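Local coordinates for B-type flagellar hook-associated protein 2 (Pseudomonas aeruginosa, PDB 5FHY) that caps the tip of the growing flagellar filament, helping flagellin monomers polymerise there and keeping them from leaking away, at residues 26-31 with 212-217; 52-57 with 145-150; 106-109 with 114-117; 173-178 with 190-195. All coordinates share one frame; numbering follows the deposited sequence.

Contact 1 (26-31 with 212-217); sequences SATQSA and LTVSRD
Two antiparallel beta sheets face each other where S26 and T28 of strand 24-28 look onto L212 and V214 of strand 210-215. The two strands are the outermost of their sheets within this chain and run in roughly the same direction. The CA atoms of S26 and L212 are 8.9 Å apart, too far for backbone pairing, so the side chains fill the gap without any hydrogen bond across it. The sheet partners lie to the sides: A27 is backbone hydrogen-bonded to S197, L212 to Y36 and V214 to G34. Strand 210-215 also pairs antiparallel with a strand of a second subunit, which carries the sheet across the interface; T246 of that subunit packs on S26, T28 and L212. The interior is therefore completed partly by a neighbour. Within the chain the contact is a row of two thin touches. T28 directs CG2 at V214, and the two methyls T28 CG2 and V214 CG1 stand 4.3 Å apart. V214 reaches this place because its CG1 is anti to the backbone N (chi1 174°). Two residues earlier on both strands, the buried L212 extends a branch toward the serine, and its CD1 lies 3.6 Å from S26 OG, a hydroxyl resting on a methyl.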
loop_
_atom_site.group_PDB
_atom_site.type_symbol
_atom_site.label_atom_id
_atom_site.label_comp_id
_atom_site.label_asym_id
_atom_site.label_seq_id
_atom_site.Cartn_x
_atom_site.Cartn_y
_atom_site.Cartn_z
ATOM N N SER B 26 42.701 0.355 -1.330
ATOM C CA SER B 26 43.751 0.783 -0.421
ATOM C C SER B 26 43.294 0.800 1.019
ATOM O O SER B 26 42.104 0.716 1.311
ATOM C CB SER B 26 44.255 2.170 -0.817
ATOM O OG SER B 26 43.180 2.987 -1.244
ATOM N N ALA B 27 44.266 0.890 1.917
ATOM C CA ALA B 27 44.008 0.861 3.346
ATOM C C ALA B 27 45.054 1.690 4.076
ATOM O O ALA B 27 46.080 2.056 3.506
ATOM C CB ALA B 27 44.005 -0.573 3.861
ATOM N N THR B 28 44.782 1.992 5.338
ATOM C CA THR B 28 45.678 2.819 6.134
ATOM C C THR B 28 45.890 2.319 7.548
ATOM O O THR B 28 45.028 1.677 8.144
ATOM C CB THR B 28 45.186 4.276 6.235
ATOM O OG1 THR B 28 43.762 4.289 6.401
ATOM C CG2 THR B 28 45.544 5.046 4.990
ATOM N N GLN B 29 47.076 2.612 8.060
ATOM C CA GLN B 29 47.396 2.399 9.456
ATOM C C GLN B 29 47.174 3.748 10.120
ATOM O O GLN B 29 46.040 4.152 10.376
ATOM C CB GLN B 29 48.836 1.909 9.635
ATOM C CG GLN B 29 49.166 0.646 8.850
ATOM C CD GLN B 29 50.600 0.183 9.043
ATOM O OE1 GLN B 29 51.342 0.740 9.853
ATOM N NE2 GLN B 29 51.001 -0.837 8.288
ATOM N N SER B 30 48.268 4.450 10.383
ATOM C CA SER B 30 48.199 5.859 10.732
ATOM C C SER B 30 49.347 6.598 10.059
ATOM O O SER B 30 50.515 6.375 10.382
ATOM C CB SER B 30 48.242 6.061 12.244
ATOM O OG SER B 30 49.558 6.352 12.673
ATOM N N ALA B 31 49.005 7.475 9.123
ATOM C CA ALA B 31 49.974 8.063 8.208
ATOM C C ALA B 31 49.779 9.572 8.202
ATOM O O ALA B 31 49.403 10.154 9.216
ATOM C CB ALA B 31 49.817 7.484 6.806
ATOM N N LEU B 212 45.186 9.242 -5.764
ATOM C CA LEU B 212 44.947 8.594 -4.478
ATOM C C LEU B 212 45.037 9.597 -3.333
ATOM O O LEU B 212 46.075 10.223 -3.124
ATOM C CB LEU B 212 45.941 7.458 -4.246
ATOM C CG LEU B 212 45.788 6.757 -2.895
ATOM C CD1 LEU B 212 44.657 5.741 -2.989
ATOM C CD2 LEU B 212 47.087 6.102 -2.450
ATOM N N THR B 213 43.950 9.730 -2.584
ATOM C CA THR B 213 43.860 10.735 -1.533
ATOM C C THR B 213 43.805 10.110 -0.143
ATOM O O THR B 213 42.890 9.349 0.166
ATOM C CB THR B 213 42.625 11.633 -1.716
ATOM O OG1 THR B 213 42.466 11.952 -3.104
ATOM C CG2 THR B 213 42.788 12.924 -0.923
ATOM N N VAL B 214 44.784 10.439 0.696
ATOM C CA VAL B 214 44.805 9.948 2.068
ATOM C C VAL B 214 44.292 11.042 3.001
ATOM O O VAL B 214 44.940 12.073 3.190
ATOM C CB VAL B 214 46.219 9.510 2.502
ATOM C CG1 VAL B 214 46.233 9.151 3.983
ATOM C CG2 VAL B 214 46.696 8.336 1.657
ATOM N N SER B 215 43.111 10.804 3.563
ATOM C CA SER B 215 42.448 11.752 4.453
ATOM C C SER B 215 42.529 11.331 5.915
ATOM O O SER B 215 42.094 10.240 6.280
ATOM C CB SER B 215 40.986 11.925 4.048
ATOM O OG SER B 215 40.846 11.921 2.640
ATOM N N ARG B 216 43.082 12.197 6.755
ATOM C CA ARG B 216 43.159 11.909 8.180
ATOM C C ARG B 216 41.831 12.185 8.884
ATOM O O ARG B 216 41.009 11.284 9.042
ATOM C CB ARG B 216 44.276 12.728 8.830
ATOM N N ASP B 217 41.599 13.433 9.274
ATOM C CA ASP B 217 40.431 13.745 10.091
ATOM C C ASP B 217 39.364 14.526 9.332
ATOM O O ASP B 217 39.559 15.682 8.956
ATOM C CB ASP B 217 40.852 14.526 11.339
#

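Contact 2 (52-57 with 145-150); sequences QAIADP and LSQLAF
The backbone of 52-55 runs extended past the 3-10 turn 146-148, and their nearest CA atoms, those of Q52 and L148, are 6.2 Å apart. The turn is closed by its own bonds, L148 N to L145 O and A149 N to S146 O. Between the segments a single water does the bridging: it accepts from Q52 N at 3.0 Å and donates to the carbonyls of Q147 and A149, so three backbone polar atoms from both loops share one molecule. Beside it, Q52 lays its aliphatic part against the turn, with Q52 CB 3.3 Å from the carbonyl O of Q147. Its extended chain crosses that of Q147 at about a right angle, and the two amide planes are 85° apart, one almost upright on the other. Q147 gets there with CG held between its backbone N and carbonyl carbon (chi1 59°), after which the straight chain carries the amide out to I54. There I54 CD1 approaches the Q147 CD carbon at 3.8 Å. Roughly at right angles to this, the same methyl meets L148, with I54 CD1 4.4 Å from L148 CD2; L148 also packs on L117, and I54 bonds through its backbone to S115. A bound sodium ion lies about 8 Å from the Q52 side chain. The whole is a loop-to-loop junction, a water-bridged 3-10 turn closing over an extended segment beside the sheet of strands 48-50 and 114-121.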
loop_
_atom_site.group_PDB
_atom_site.type_symbol
_atom_site.label_atom_id
_atom_site.label_comp_id
_atom_site.label_asym_id
_atom_site.label_seq_id
_atom_site.Cartn_x
_atom_site.Cartn_y
_atom_site.Cartn_z
ATOM N N GLN B 52 55.878 -32.062 -21.003
ATOM C CA GLN B 52 55.672 -32.745 -22.276
ATOM C C GLN B 52 54.376 -33.542 -22.271
ATOM O O GLN B 52 53.971 -34.071 -21.235
ATOM C CB GLN B 52 56.842 -33.683 -22.591
ATOM C CG GLN B 52 58.058 -32.999 -23.186
ATOM C CD GLN B 52 59.153 -33.975 -23.578
ATOM O OE1 GLN B 52 58.888 -35.009 -24.194
ATOM N NE2 GLN B 52 60.395 -33.650 -23.222
ATOM N N ALA B 53 53.728 -33.620 -23.430
ATOM C CA ALA B 53 52.507 -34.402 -23.563
ATOM C C ALA B 53 52.890 -35.862 -23.711
ATOM O O ALA B 53 53.842 -36.193 -24.415
ATOM C CB ALA B 53 51.678 -33.935 -24.746
ATOM N N ILE B 54 52.155 -36.734 -23.037
ATOM C CA ILE B 54 52.445 -38.155 -23.092
ATOM C C ILE B 54 51.492 -38.850 -24.055
ATOM O O ILE B 54 50.277 -38.832 -23.861
ATOM C CB ILE B 54 52.355 -38.791 -21.693
ATOM C CG1 ILE B 54 53.179 -37.976 -20.693
ATOM C CG2 ILE B 54 52.831 -40.226 -21.731
ATOM C CD1 ILE B 54 54.634 -37.868 -21.062
ATOM N N ALA B 55 52.051 -39.449 -25.103
ATOM C CA ALA B 55 51.253 -40.169 -26.088
ATOM C C ALA B 55 50.677 -41.438 -25.477
ATOM O O ALA B 55 51.357 -42.143 -24.731
ATOM C CB ALA B 55 52.089 -40.498 -27.315
ATOM N N ASP B 56 49.417 -41.712 -25.808
ATOM C CA ASP B 56 48.670 -42.841 -25.252
ATOM C C ASP B 56 48.761 -42.849 -23.726
ATOM O O ASP B 56 49.344 -43.763 -23.141
ATOM C CB ASP B 56 49.176 -44.168 -25.830
ATOM C CG ASP B 56 48.264 -45.339 -25.499
ATOM O OD1 ASP B 56 47.073 -45.102 -25.213
ATOM O OD2 ASP B 56 48.738 -46.496 -25.531
ATOM N N PRO B 57 48.195 -41.822 -23.075
ATOM C CA PRO B 57 48.290 -41.687 -21.619
ATOM C C PRO B 57 47.498 -42.765 -20.881
ATOM O O PRO B 57 47.686 -42.955 -19.680
ATOM C CB PRO B 57 47.706 -40.301 -21.357
ATOM C CG PRO B 57 46.744 -40.100 -22.468
ATOM C CD PRO B 57 47.376 -40.744 -23.665
ATOM N N LEU B 145 61.053 -41.222 -17.965
ATOM C CA LEU B 145 60.734 -40.317 -16.869
ATOM C C LEU B 145 61.400 -38.973 -17.132
ATOM O O LEU B 145 60.983 -37.943 -16.605
ATOM C CB LEU B 145 61.185 -40.894 -15.524
ATOM C CG LEU B 145 60.736 -40.158 -14.255
ATOM C CD1 LEU B 145 59.283 -40.475 -13.931
ATOM C CD2 LEU B 145 61.637 -40.508 -13.080
ATOM N N SER B 146 62.442 -39.001 -17.956
ATOM C CA SER B 146 63.247 -37.816 -18.238
ATOM C C SER B 146 62.498 -36.724 -19.008
ATOM O O SER B 146 62.891 -35.556 -18.968
ATOM C CB SER B 146 64.505 -38.218 -19.008
ATOM O OG SER B 146 64.168 -38.828 -20.240
ATOM N N GLN B 147 61.424 -37.087 -19.704
ATOM C CA GLN B 147 60.706 -36.108 -20.517
ATOM C C GLN B 147 59.780 -35.240 -19.665
ATOM O O GLN B 147 59.038 -34.410 -20.194
ATOM C CB GLN B 147 59.914 -36.791 -21.641
ATOM C CG GLN B 147 58.870 -37.796 -21.198
ATOM C CD GLN B 147 58.112 -38.399 -22.372
ATOM O OE1 GLN B 147 58.095 -37.838 -23.468
ATOM N NE2 GLN B 147 57.479 -39.545 -22.145
ATOM N N LEU B 148 59.830 -35.426 -18.349
ATOM C CA LEU B 148 59.077 -34.574 -17.435
ATOM C C LEU B 148 59.961 -33.466 -16.874
ATOM O O LEU B 148 59.537 -32.705 -16.006
ATOM C CB LEU B 148 58.478 -35.393 -16.291
ATOM C CG LEU B 148 57.373 -36.396 -16.622
ATOM C CD1 LEU B 148 56.750 -36.924 -15.341
ATOM C CD2 LEU B 148 56.313 -35.773 -17.522
ATOM N N ALA B 149 61.185 -33.370 -17.382
ATOM C CA ALA B 149 62.116 -32.358 -16.904
ATOM C C ALA B 149 61.715 -30.995 -17.455
ATOM O O ALA B 149 61.157 -30.895 -18.547
ATOM C CB ALA B 149 63.552 -32.707 -17.298
ATOM N N PHE B 150 61.993 -29.949 -16.688
ATOM C CA PHE B 150 61.640 -28.593 -17.083
ATOM C C PHE B 150 62.663 -27.612 -16.523
ATOM O O PHE B 150 62.816 -27.476 -15.308
ATOM C CB PHE B 150 60.227 -28.240 -16.598
ATOM C CG PHE B 150 59.660 -26.975 -17.203
ATOM C CD1 PHE B 150 58.872 -27.025 -18.345
ATOM C CD2 PHE B 150 59.890 -25.740 -16.616
ATOM C CE1 PHE B 150 58.342 -25.866 -18.895
ATOM C CE2 PHE B 150 59.364 -24.584 -17.165
ATOM C CZ PHE B 150 58.587 -24.650 -18.302
HETATM O O HOH W 1 58.474 -31.537 -19.632
#

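Contact 3 (106-109 with 114-117); sequences ATII and GSRL
I109 and R116 grip each other by a pair of backbone hydrogen bonds. I109 N gives to R116 O at 3.1 Å, nearly straight at 158° and in the carbonyl plane; the return bond, R116 N to I109 O, has the same length but is more bent (138°), its donor tilted from the carbonyl plane. Three CA-H...O contacts fill in around these: S115 CA lies 3.3 Å from I109 O, I108 CA lies 3.3 Å from R116 O, and L117 CA faces T107 O. I108 and L117 form the neighbouring non-hydrogen-bonded pair. On their face of the sheet the I108 branch CG2, set anti to the backbone N, touches S115 CB at 3.7 Å, and helix 88-98 closes over them with L88 against I108 and S115 and M91 against L117. The other face carries I109 and R116. The arginine chain bends at its third torsion, and its guanidinium makes a salt bridge with D111 and a hydrogen bond to G161 O; a bound sodium ion lies about 4 Å from the R116 side chain. A third subunit lies against this part, with its Y36 on I109 and its L180 on R116. The antiparallel strands, their axes at 166°, are the two arms of the beta hairpin 104-111/114-121 in the flagellin hook IN motif.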
loop_
_atom_site.group_PDB
_atom_site.type_symbol
_atom_site.label_atom_id
_atom_site.label_comp_id
_atom_site.label_asym_id
_atom_site.label_seq_id
_atom_site.Cartn_x
_atom_site.Cartn_y
_atom_site.Cartn_z
ATOM N N ALA B 106 48.937 -29.255 -9.132
ATOM C CA ALA B 106 49.119 -29.943 -10.401
ATOM C C ALA B 106 47.806 -30.490 -10.947
ATOM O O ALA B 106 46.896 -30.827 -10.193
ATOM C CB ALA B 106 50.133 -31.064 -10.251
ATOM N N THR B 107 47.721 -30.584 -12.267
ATOM C CA THR B 107 46.567 -31.181 -12.916
ATOM C C THR B 107 46.998 -31.818 -14.227
ATOM O O THR B 107 48.176 -31.787 -14.580
ATOM C CB THR B 107 45.464 -30.136 -13.185
ATOM O OG1 THR B 107 44.251 -30.798 -13.563
ATOM C CG2 THR B 107 45.887 -29.188 -14.298
ATOM N N ILE B 108 46.041 -32.403 -14.939
ATOM C CA ILE B 108 46.317 -33.052 -16.209
ATOM C C ILE B 108 45.490 -32.358 -17.284
ATOM O O ILE B 108 44.326 -32.025 -17.062
ATOM C CB ILE B 108 45.988 -34.567 -16.177
ATOM C CG1 ILE B 108 46.633 -35.234 -14.961
ATOM C CG2 ILE B 108 46.454 -35.250 -17.458
ATOM C CD1 ILE B 108 46.551 -36.743 -14.980
ATOM N N ILE B 109 46.093 -32.136 -18.445
ATOM C CA ILE B 109 45.387 -31.514 -19.555
ATOM C C ILE B 109 45.509 -32.411 -20.773
ATOM O O ILE B 109 46.607 -32.812 -21.153
ATOM C CB ILE B 109 45.921 -30.099 -19.883
ATOM C CG1 ILE B 109 45.420 -29.088 -18.852
ATOM C CG2 ILE B 109 45.467 -29.652 -21.266
ATOM C CD1 ILE B 109 45.802 -27.653 -19.171
ATOM N N GLY B 114 48.107 -35.571 -26.461
ATOM C CA GLY B 114 47.997 -36.542 -25.391
ATOM C C GLY B 114 47.582 -35.878 -24.093
ATOM O O GLY B 114 46.831 -34.902 -24.091
ATOM N N SER B 115 48.066 -36.424 -22.983
ATOM C CA SER B 115 47.842 -35.832 -21.672
ATOM C C SER B 115 49.185 -35.387 -21.100
ATOM O O SER B 115 50.215 -35.989 -21.388
ATOM C CB SER B 115 47.149 -36.818 -20.729
ATOM O OG SER B 115 45.865 -37.179 -21.205
ATOM N N ARG B 116 49.178 -34.328 -20.301
ATOM C CA ARG B 116 50.417 -33.789 -19.752
ATOM C C ARG B 116 50.185 -33.221 -18.363
ATOM O O ARG B 116 49.055 -32.905 -17.990
ATOM C CB ARG B 116 50.983 -32.700 -20.667
ATOM C CG ARG B 116 50.266 -31.357 -20.564
ATOM C CD ARG B 116 50.858 -30.353 -21.541
ATOM N NE ARG B 116 50.453 -30.667 -22.906
ATOM C CZ ARG B 116 51.130 -30.315 -23.992
ATOM N NH1 ARG B 116 52.262 -29.634 -23.883
ATOM N NH2 ARG B 116 50.672 -30.654 -25.189
ATOM N N LEU B 117 51.259 -33.081 -17.597
ATOM C CA LEU B 117 51.143 -32.507 -16.265
ATOM C C LEU B 117 51.225 -30.991 -16.350
ATOM O O LEU B 117 52.083 -30.448 -17.043
ATOM C CB LEU B 117 52.232 -33.051 -15.339
ATOM C CG LEU B 117 52.074 -34.501 -14.881
ATOM C CD1 LEU B 117 53.399 -35.059 -14.380
ATOM C CD2 LEU B 117 50.993 -34.617 -13.817
#

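Contact 4 (173-178 with 190-195); sequences GEITVD and SDVIDG
V177 and I193 bring their methyls together at a slant, joining strand 173-177 of the four-stranded antiparallel sheet to the loop that links strands 188-190 and 196-200 of the three-stranded one. V177 points its side chain at the loop and spreads its two branches between two residues. CG1, anti to the backbone N (chi1 178°), takes I193: V177 CG1 and I193 CD1 are 4.0 Å apart. The I193 side chain starts off across the line to the strand, but its extended outer part (chi2 178°) carries CD1 out to the valine, and the I193 side chain also touches Y36 of strand 34-42. CG2 takes V192 instead, with V177 CG2 and V192 CG1 4.3 Å apart. The same V192 methyl also meets the tip of I175, at 4.4 Å from I175 CD1, so it sits over the gap between two residues that point the same way from the strand. These three methyls form a nearly equilateral triangle, and all four side chains are buried, with no polar contact among them. R182 of the adjoining strand 180-184 lies beside both I175 and V192. Outward, the loop meets a fourth subunit: D194 makes a salt bridge with R92 of that chain, D191 O a hydrogen bond with its T110, and V177 packs on its I109. Behind V192 and I193 the loop folds back on itself, where a weak hydrogen bond runs from G195 N to D191 OD1, 3.5 Å long and 143° at the hydrogen.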
loop_
_atom_site.group_PDB
_atom_site.type_symbol
_atom_site.label_atom_id
_atom_site.label_comp_id
_atom_site.label_asym_id
_atom_site.label_seq_id
_atom_site.Cartn_x
_atom_site.Cartn_y
_atom_site.Cartn_z
ATOM N N GLY B 173 55.819 -7.035 -10.487
ATOM C CA GLY B 173 55.010 -6.035 -11.153
ATOM C C GLY B 173 55.708 -4.693 -11.055
ATOM O O GLY B 173 56.813 -4.598 -10.516
ATOM N N GLU B 174 55.074 -3.652 -11.580
ATOM C CA GLU B 174 55.643 -2.314 -11.502
ATOM C C GLU B 174 54.557 -1.266 -11.345
ATOM O O GLU B 174 53.543 -1.293 -12.040
ATOM C CB GLU B 174 56.478 -1.997 -12.743
ATOM C CG GLU B 174 57.308 -0.725 -12.610
ATOM C CD GLU B 174 58.094 -0.391 -13.866
ATOM O OE1 GLU B 174 57.504 -0.429 -14.965
ATOM O OE2 GLU B 174 59.303 -0.100 -13.757
ATOM N N ILE B 175 54.784 -0.341 -10.421
ATOM C CA ILE B 175 53.931 0.825 -10.276
ATOM C C ILE B 175 54.803 2.069 -10.274
ATOM O O ILE B 175 56.024 1.985 -10.151
ATOM C CB ILE B 175 53.094 0.779 -8.977
ATOM C CG1 ILE B 175 53.998 0.887 -7.749
ATOM C CG2 ILE B 175 52.276 -0.500 -8.895
ATOM C CD1 ILE B 175 53.251 0.762 -6.442
ATOM N N THR B 176 54.174 3.224 -10.439
ATOM C CA THR B 176 54.867 4.491 -10.283
ATOM C C THR B 176 54.049 5.368 -9.348
ATOM O O THR B 176 52.828 5.419 -9.445
ATOM C CB THR B 176 55.090 5.222 -11.631
ATOM O OG1 THR B 176 53.851 5.763 -12.103
ATOM C CG2 THR B 176 55.665 4.285 -12.685
ATOM N N VAL B 177 54.725 6.046 -8.431
ATOM C CA VAL B 177 54.057 6.967 -7.524
ATOM C C VAL B 177 54.683 8.339 -7.692
ATOM O O VAL B 177 55.827 8.563 -7.297
ATOM C CB VAL B 177 54.165 6.517 -6.055
ATOM C CG1 VAL B 177 53.504 7.542 -5.141
ATOM C CG2 VAL B 177 53.534 5.139 -5.871
ATOM N N ASP B 178 53.919 9.253 -8.283
ATOM C CA ASP B 178 54.391 10.595 -8.600
ATOM C C ASP B 178 55.652 10.574 -9.460
ATOM O O ASP B 178 56.497 11.455 -9.354
ATOM C CB ASP B 178 54.643 11.382 -7.314
ATOM C CG ASP B 178 53.359 11.823 -6.652
ATOM O OD1 ASP B 178 52.378 12.065 -7.384
ATOM O OD2 ASP B 178 53.326 11.926 -5.407
ATOM N N SER B 190 52.853 -3.022 0.675
ATOM C CA SER B 190 52.688 -2.151 1.828
ATOM C C SER B 190 53.899 -1.258 2.055
ATOM O O SER B 190 55.028 -1.627 1.739
ATOM C CB SER B 190 52.428 -2.981 3.085
ATOM O OG SER B 190 51.324 -3.851 2.911
ATOM N N ASP B 191 53.636 -0.083 2.615
ATOM C CA ASP B 191 54.661 0.895 2.966
ATOM C C ASP B 191 55.541 1.341 1.787
ATOM O O ASP B 191 56.684 1.754 1.983
ATOM C CB ASP B 191 55.537 0.328 4.093
ATOM C CG ASP B 191 54.756 0.100 5.380
ATOM O OD1 ASP B 191 53.536 0.372 5.394
ATOM O OD2 ASP B 191 55.358 -0.355 6.377
ATOM N N VAL B 192 55.009 1.260 0.569
ATOM C CA VAL B 192 55.633 1.936 -0.563
ATOM C C VAL B 192 55.443 3.421 -0.301
ATOM O O VAL B 192 56.357 4.228 -0.471
ATOM C CB VAL B 192 55.017 1.534 -1.915
ATOM C CG1 VAL B 192 55.449 2.514 -3.002
ATOM C CG2 VAL B 192 55.424 0.116 -2.279
ATOM N N ILE B 193 54.223 3.760 0.105
ATOM C CA ILE B 193 53.944 5.001 0.811
ATOM C C ILE B 193 53.762 4.619 2.276
ATOM O O ILE B 193 52.965 3.734 2.586
ATOM C CB ILE B 193 52.685 5.715 0.276
ATOM C CG1 ILE B 193 52.704 5.783 -1.252
ATOM C CG2 ILE B 193 52.578 7.117 0.855
ATOM C CD1 ILE B 193 51.469 6.437 -1.837
ATOM N N ASP B 194 54.504 5.273 3.168
ATOM C CA ASP B 194 54.505 4.922 4.592
ATOM C C ASP B 194 53.104 4.877 5.206
ATOM O O ASP B 194 52.350 5.845 5.134
ATOM C CB ASP B 194 55.378 5.910 5.379
ATOM C CG ASP B 194 55.789 5.373 6.741
ATOM O OD1 ASP B 194 56.100 4.167 6.836
ATOM O OD2 ASP B 194 55.799 6.157 7.715
ATOM N N GLY B 195 52.762 3.738 5.800
ATOM C CA GLY B 195 51.497 3.579 6.495
ATOM C C GLY B 195 50.333 3.230 5.589
ATOM O O GLY B 195 49.200 3.083 6.049
#

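In the fold
The four contacts fall into two groups at opposite sides of the chain's centre. Contacts 2 and 3, with centres 9 Å apart, share one lobe and meet where I54 N lies 2.7 Å from S115 O; contacts 1 and 4, 13 Å apart, share the other and meet at Q29 and G195. The centres of contacts 1 and 2 are 52 Å apart. Along the chain, contact 3 is nested inside contact 2, contact 4 follows in series, and contact 1 encloses all three. The chain therefore leaves one lobe after its first strands, builds the other, and returns. In this fragment of the longer cap protein, contacts 1, 3 and 4 also border neighbouring subunits.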